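Local atomic coordinates of magnetosome membrane protein MamB, putative Co/Zn/Cd cation transporter. Cation diffusion facilitator family (Desulfamplus magnetovallimortis, PDB entry 6QFJ), a protein that probably moves divalent metal cations across the magnetosome membrane as a cation diffusion facilitator, the chain here being its cytosolic C-terminal domain. Residues A[9-12]-A[13-17]; A[46-49]-A[50-53]. All coordinates share one frame; numbering follows the deposited sequence. Where two conformers were deposited one is given.

Contact 1: A[9-12]-A[13-17]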
loop_
_atom_site.group_PDB
_atom_site.type_symbol
_atom_site.label_atom_id
_atom_site.label_comp_id
_atom_site.label_asym_id
_atom_site.label_seq_id
_atom_site.Cartn_x
_atom_site.Cartn_y
_atom_site.Cartn_z
ATOM N N ALA A 9 10.765 2.801 1.903
ATOM C CA ALA A 9 11.019 1.634 1.144
ATOM C C ALA A 9 9.682 1.109 0.535
ATOM O O ALA A 9 9.636 0.635 -0.592
ATOM C CB ALA A 9 11.704 0.577 2.020
ATOM N N ILE A 10 8.633 1.106 1.333
ATOM C CA ILE A 10 7.302 0.728 0.848
ATOM C C ILE A 10 6.890 1.573 -0.376
ATOM O O ILE A 10 6.562 1.035 -1.416
ATOM C CB ILE A 10 6.229 0.785 1.962
ATOM C CG1 ILE A 10 6.487 -0.263 3.003
ATOM C CG2 ILE A 10 4.831 0.527 1.391
ATOM C CD1 ILE A 10 5.707 -0.049 4.286
ATOM N N ALA A 11 7.055 2.882 -0.302
ATOM C CA ALA A 11 6.744 3.764 -1.424
ATOM C C ALA A 11 7.601 3.460 -2.605
ATOM O O ALA A 11 7.091 3.443 -3.704
ATOM C CB ALA A 11 6.926 5.249 -1.051
ATOM N N ASN A 12 8.880 3.154 -2.382
ATOM C CA ASN A 12 9.767 2.843 -3.494
ATOM C C ASN A 12 9.255 1.607 -4.217
ATOM O O ASN A 12 9.203 1.574 -5.429
ATOM C CB ASN A 12 11.209 2.576 -3.042
ATOM C CG ASN A 12 11.985 3.845 -2.758
ATOM O OD1 ASN A 12 11.571 4.877 -3.201
ATOM N ND2 ASN A 12 13.073 3.798 -1.965
ATOM N N VAL A 13 8.791 0.610 -3.475
ATOM C CA VAL A 13 8.309 -0.613 -4.132
ATOM C C VAL A 13 7.047 -0.365 -4.884
ATOM O O VAL A 13 6.881 -0.768 -6.079
ATOM C CB VAL A 13 8.167 -1.765 -3.158
ATOM C CG1 VAL A 13 7.607 -2.999 -3.890
ATOM C CG2 VAL A 13 9.528 -2.086 -2.549
ATOM N N LEU A 14 6.107 0.285 -4.221
ATOM C CA LEU A 14 4.761 0.469 -4.760
ATOM C C LEU A 14 4.829 1.298 -6.056
ATOM O O LEU A 14 4.137 0.979 -7.017
ATOM C CB LEU A 14 3.839 1.190 -3.766
ATOM C CG LEU A 14 3.488 0.393 -2.519
ATOM C CD1 LEU A 14 2.575 1.164 -1.592
ATOM C CD2 LEU A 14 2.847 -0.921 -2.824
ATOM N N GLU A 15 5.722 2.277 -6.102
ATOM C CA GLU A 15 5.935 3.066 -7.292
ATOM C C GLU A 15 6.329 2.235 -8.506
ATOM O O GLU A 15 6.127 2.660 -9.647
ATOM C CB GLU A 15 7.008 4.169 -7.078
ATOM C CG GLU A 15 6.509 5.581 -7.239
ATOM C CD GLU A 15 5.374 5.954 -6.286
ATOM O OE1 GLU A 15 4.204 6.179 -6.751
ATOM O OE2 GLU A 15 5.719 6.042 -5.070
ATOM N N LYS A 16 6.986 1.127 -8.273
ATOM C CA LYS A 16 7.493 0.304 -9.334
ATOM C C LYS A 16 6.630 -0.930 -9.504
ATOM O O LYS A 16 6.980 -1.823 -10.245
ATOM C CB LYS A 16 8.924 -0.139 -9.020
ATOM C CG LYS A 16 9.913 0.967 -8.777
ATOM C CD LYS A 16 11.313 0.398 -8.694
ATOM C CE LYS A 16 11.937 0.581 -7.329
ATOM N NZ LYS A 16 12.441 1.975 -7.118
ATOM N N THR A 17 5.479 -0.989 -8.838
ATOM C CA THR A 17 4.622 -2.162 -8.942
ATOM C C THR A 17 3.625 -1.885 -10.065
ATOM O O THR A 17 2.776 -0.978 -9.957
ATOM C CB THR A 17 3.997 -2.427 -7.595
ATOM O OG1 THR A 17 5.061 -2.642 -6.671
ATOM C CG2 THR A 17 3.107 -3.706 -7.579
#
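Leu14 lies alongside Ile10 one helical turn back, the two side chains pointing the same way. From its CB, which lies near the Ile10 carbonyl oxygen, the side chain of Leu14 turns to CG, set beside the backbone N (chi1 -68°) and therefore brought close to that same oxygen, 3.3 Å from CG to Ile10 O. Beyond it, the CD1 branch packs on the methyl CG2 of Ile10 at 3.8 Å. Outside this turn, Ile10 rests on Phe37 and Ile39 of strand 34-43, while Leu14 reaches Ile39 and Leu41 of that strand and Val23 of strand 22-31. Shortening Leu14 to an alanine removes CG and both methyls, which would probably open a gap beside Ile10 CG2 and cost the helix its contacts with Ile39, Leu41 and Val23.

Beneath these side chains run the i to i+4 backbone bonds, Leu14 N giving to Ile10 O at 2.9 Å. On another side, CG2 of Val13 passes 3.4 Å from Ala9 O. At the C-terminal end, Val13 O takes two bonds from opposite faces of its carbonyl plane: Lys16 N, an i to i+3 bond, and the hydroxyl OG1 of Thr17, at 2.7 Å from Val13 O and well above the plane. This is the C-terminal turn of an amphipathic helix, with Ile10 and Leu14 laid on the sheet, in the metallochaperone-like αββαβ C-terminal domain of the CDF family.

Contact 2: A[46-49]-A[50-53]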
loop_
_atom_site.group_PDB
_atom_site.type_symbol
_atom_site.label_atom_id
_atom_site.label_comp_id
_atom_site.label_asym_id
_atom_site.label_seq_id
_atom_site.Cartn_x
_atom_site.Cartn_y
_atom_site.Cartn_z
ATOM N N ASP A 46 -11.223 0.648 -14.352
ATOM C CA ASP A 46 -11.955 -0.516 -14.766
ATOM C C ASP A 46 -11.522 -1.814 -14.045
ATOM O O ASP A 46 -11.897 -2.881 -14.462
ATOM C CB ASP A 46 -11.872 -0.708 -16.302
ATOM C CG ASP A 46 -10.449 -0.872 -16.828
ATOM O OD1 ASP A 46 -9.492 -0.433 -16.178
ATOM O OD2 ASP A 46 -10.319 -1.363 -17.955
ATOM N N ILE A 47 -10.748 -1.765 -12.973
ATOM C CA ILE A 47 -10.316 -3.054 -12.401
ATOM C C ILE A 47 -11.576 -3.801 -11.937
ATOM O O ILE A 47 -12.529 -3.207 -11.506
ATOM C CB ILE A 47 -9.320 -2.937 -11.239
ATOM C CG1 ILE A 47 -9.886 -2.066 -10.144
ATOM C CG2 ILE A 47 -8.007 -2.383 -11.760
ATOM C CD1 ILE A 47 -9.304 -2.331 -8.802
ATOM N N THR A 48 -11.528 -5.109 -11.946
ATOM C CA THR A 48 -12.644 -5.910 -11.379
ATOM C C THR A 48 -12.421 -6.091 -9.893
ATOM O O THR A 48 -11.342 -5.782 -9.341
ATOM C CB THR A 48 -12.635 -7.317 -11.984
ATOM O OG1 THR A 48 -11.348 -7.914 -11.746
ATOM C CG2 THR A 48 -12.927 -7.264 -13.495
ATOM N N VAL A 49 -13.417 -6.657 -9.257
ATOM C CA VAL A 49 -13.357 -6.927 -7.821
ATOM C C VAL A 49 -12.259 -7.939 -7.469
ATOM O O VAL A 49 -11.525 -7.783 -6.492
ATOM C CB VAL A 49 -14.753 -7.439 -7.324
ATOM C CG1 VAL A 49 -14.660 -8.068 -5.948
ATOM C CG2 VAL A 49 -15.751 -6.283 -7.294
ATOM N N THR A 50 -12.117 -8.947 -8.318
ATOM C CA THR A 50 -11.098 -9.937 -8.129
ATOM C C THR A 50 -9.697 -9.342 -8.246
ATOM O O THR A 50 -8.842 -9.579 -7.398
ATOM C CB THR A 50 -11.262 -11.041 -9.154
ATOM O OG1 THR A 50 -12.532 -11.671 -8.945
ATOM C CG2 THR A 50 -10.194 -12.092 -8.934
ATOM N N THR A 51 -9.455 -8.532 -9.278
ATOM C CA THR A 51 -8.146 -7.914 -9.422
ATOM C C THR A 51 -7.850 -7.039 -8.227
ATOM O O THR A 51 -6.729 -6.964 -7.773
ATOM C CB THR A 51 -8.144 -7.059 -10.706
ATOM O OG1 THR A 51 -8.432 -7.917 -11.799
ATOM C CG2 THR A 51 -6.838 -6.316 -10.933
ATOM N N GLY A 52 -8.874 -6.276 -7.769
ATOM C CA GLY A 52 -8.694 -5.387 -6.608
ATOM C C GLY A 52 -8.272 -6.152 -5.373
ATOM O O GLY A 52 -7.309 -5.776 -4.684
ATOM N N GLU A 53 -8.923 -7.281 -5.138
ATOM C CA GLU A 53 -8.530 -8.167 -4.042
ATOM C C GLU A 53 -7.103 -8.746 -4.212
ATOM O O GLU A 53 -6.287 -8.733 -3.272
ATOM C CB GLU A 53 -9.588 -9.281 -3.886
ATOM C CG GLU A 53 -10.894 -8.727 -3.214
ATOM C CD GLU A 53 -10.741 -7.905 -1.892
ATOM O OE1 GLU A 53 -11.338 -6.791 -1.864
ATOM O OE2 GLU A 53 -10.059 -8.313 -0.907
HETATM O O HOH W 1 -9.312 -6.165 -13.799
#
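Thr50 opens the second half of this turn with its CB 4.1 Å from OG1 of Thr48, the hydroxyl that caps the helix. Next comes Thr51, whose backbone N-H points almost straight at Thr48 OG1, 3.2 Å from N to OG1 with an angle of 167° at the hydrogen. Thr48 can accept there because its OG1 sits between its own N and carbonyl carbon (chi1 56°), turned toward the first helical turn. The Thr51 side chain crosses that of Thr48 at about a right angle, bringing the two hydroxyls within 2.9 Å, OG1 to OG1. A water bridges Thr48 N, from which it accepts, and Thr51 OG1. On its other branch, the methyl CG2 of Thr51 makes a loose contact with CG2 of Ile47.

Gly52 follows, giving its N-H to Thr48 O at 3.0 Å in the first i to i+4 bond of the turn. With no CB on Gly52, the CD1 methyl of Ile47 can lie directly against its CA, at 3.8 Å from CD1 to CA. Glu53 continues the i to i+4 series through its N to Val49 O, with CB and CG beside that oxygen. Thr48 is thus a classical threonine N-cap, starting the second helix of the domain, its hydroxyl oxygen accepting the N-H of the residue three further on (N3).

In the fold
From the N terminus, helix 2-15 comes first; contact 1 lies in its last turns, and a short connection leads on to strand 22-31. The chain then runs antiparallel through strand 34-43 and into the loop where contact 2 opens helix 49-66, which leads to strand 71-79, parallel to 34-43. The contacts follow in series, neither nested nor crossed, and neither closes a long loop: one ends a helix, the other begins one. The centres of contact 1 and contact 2 lie about 20 Å apart, their nearest atoms about 10 Å. Helix 49-66 nevertheless joins the regions: Ile62, Ile63 and Ile66 meet Ile10 and Val13, Glu58 touches Thr17, and contact 2 sits at its exposed N-terminal end.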